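PDB 3DC7: putative uncharacterized protein lp_3323 from Lactobacillus plantarum, which is of unknown function but belongs to the GDSL-like lipase/acylhydrolase family and so may hydrolyse ester or acyl substrates. Local coordinates for the interface of chains A and B. Numbering follows the deposited sequence. Chains: chain A/B, Putative uncharacterized protein lp_3323.

The interface of chains A and B. Residues chain A 121, 124-125, 128; chain B 190, 192-193.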
loop_
_atom_site.group_PDB
_atom_site.type_symbol
_atom_site.label_atom_id
_atom_site.label_comp_id
_atom_site.label_asym_id
_atom_site.label_seq_id
_atom_site.Cartn_x
_atom_site.Cartn_y
_atom_site.Cartn_z
ATOM N N THR A 121 18.046 -10.722 6.460
ATOM C CA THR A 121 19.002 -10.525 7.556
ATOM C C THR A 121 20.402 -10.222 7.004
ATOM O O THR A 121 21.056 -9.285 7.436
ATOM C CB THR A 121 19.055 -11.747 8.493
ATOM O OG1 THR A 121 17.733 -12.016 8.974
ATOM C CG2 THR A 121 19.988 -11.486 9.686
ATOM N N GLN A 124 20.541 -6.521 5.630
ATOM C CA GLN A 124 20.414 -5.473 6.639
ATOM C C GLN A 124 21.637 -5.440 7.544
ATOM O O GLN A 124 21.999 -4.385 8.056
ATOM C CB GLN A 124 19.151 -5.665 7.490
ATOM C CG GLN A 124 17.818 -5.491 6.765
ATOM C CD GLN A 124 17.606 -4.084 6.209
ATOM O OE1 GLN A 124 18.420 -3.589 5.431
ATOM N NE2 GLN A 124 16.501 -3.443 6.594
ATOM N N THR A 125 22.264 -6.607 7.726
ATOM C CA THR A 125 23.472 -6.740 8.520
ATOM C C THR A 125 24.643 -6.135 7.777
ATOM O O THR A 125 25.401 -5.363 8.358
ATOM C CB THR A 125 23.754 -8.209 8.853
ATOM O OG1 THR A 125 22.633 -8.742 9.568
ATOM C CG2 THR A 125 25.003 -8.354 9.701
ATOM N N PRO A 128 23.715 -1.855 6.106
ATOM C CA PRO A 128 22.694 -1.239 6.977
ATOM C C PRO A 128 22.188 0.137 6.515
ATOM O O PRO A 128 21.021 0.463 6.748
ATOM C CB PRO A 128 23.394 -1.144 8.335
ATOM C CG PRO A 128 24.871 -1.208 8.026
ATOM C CD PRO A 128 24.995 -2.077 6.819
ATOM N N ILE B 190 18.065 -5.683 13.973
ATOM C CA ILE B 190 19.375 -5.906 13.373
ATOM C C ILE B 190 20.395 -4.932 14.007
ATOM O O ILE B 190 20.304 -3.716 13.800
ATOM C CB ILE B 190 19.339 -5.748 11.818
ATOM C CG1 ILE B 190 18.311 -6.699 11.158
ATOM C CG2 ILE B 190 20.732 -5.913 11.202
ATOM C CD1 ILE B 190 18.564 -8.229 11.310
ATOM N N ALA B 192 23.526 -4.070 13.453
ATOM C CA ALA B 192 24.176 -3.166 12.507
ATOM C C ALA B 192 23.335 -1.904 12.262
ATOM O O ALA B 192 23.888 -0.806 12.113
ATOM C CB ALA B 192 24.450 -3.880 11.196
ATOM N N GLN B 193 22.009 -2.057 12.232
ATOM C CA GLN B 193 21.122 -0.905 12.002
ATOM C C GLN B 193 20.764 -0.205 13.285
ATOM O O GLN B 193 20.579 1.009 13.287
ATOM C CB GLN B 193 19.859 -1.283 11.211
ATOM C CG GLN B 193 20.136 -1.465 9.719
ATOM C CD GLN B 193 18.895 -1.729 8.887
ATOM O OE1 GLN B 193 17.943 -2.353 9.342
ATOM N NE2 GLN B 193 18.911 -1.256 7.651
#
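B:Gln193 lies against A:Pro128 and A:Gln124 where two copies of this GDSL-like lipase/acylhydrolase family protein meet: the short helix 191-197 of chain B, with B:Ile190 just before it, packs on the C-terminal end of helix 112-126 of chain A. The contact may be a crystal one, since the structure alone does not show that the pair forms in solution.

Following B:Gln193 outward, its CB leads to CG, which rests on the proline ring at A:Pro128 CB, 3.6 Å away. The chain runs on extended (chi2 -175°), carrying the amide past the ring to the backbone carbonyl of the same proline. There NE2 donates to A:Pro128 O at 2.9 Å, nearly straight at the hydrogen (170°) and onto an in-plane lone pair, which fixes how the amide is turned. The carboxamide of B:Gln193 stands over the face of the A:Gln124 carboxamide, the planes 68° apart; B:Gln193 OE1 passes 3.3 Å from A:Gln124 NE2, and B:Gln193 NE2 3.3 Å from A:Gln124 OE1, neither pair a hydrogen bond.

B:Ile190 reaches along the helix with both branches. CD1 meets the methyl CG2 of A:Thr121 at 3.9 Å, CG1 lies on A:Gln124 CB, and CG2 sits 3.9 Å from A:Thr125 CA. The A:Thr125 hydroxyl OG1 is turned back to A:Thr121 O, a 2.7 Å hydrogen bond within the helix. B:Ala192 CB packs beside the helix end, 3.3 Å from A:Thr125 O.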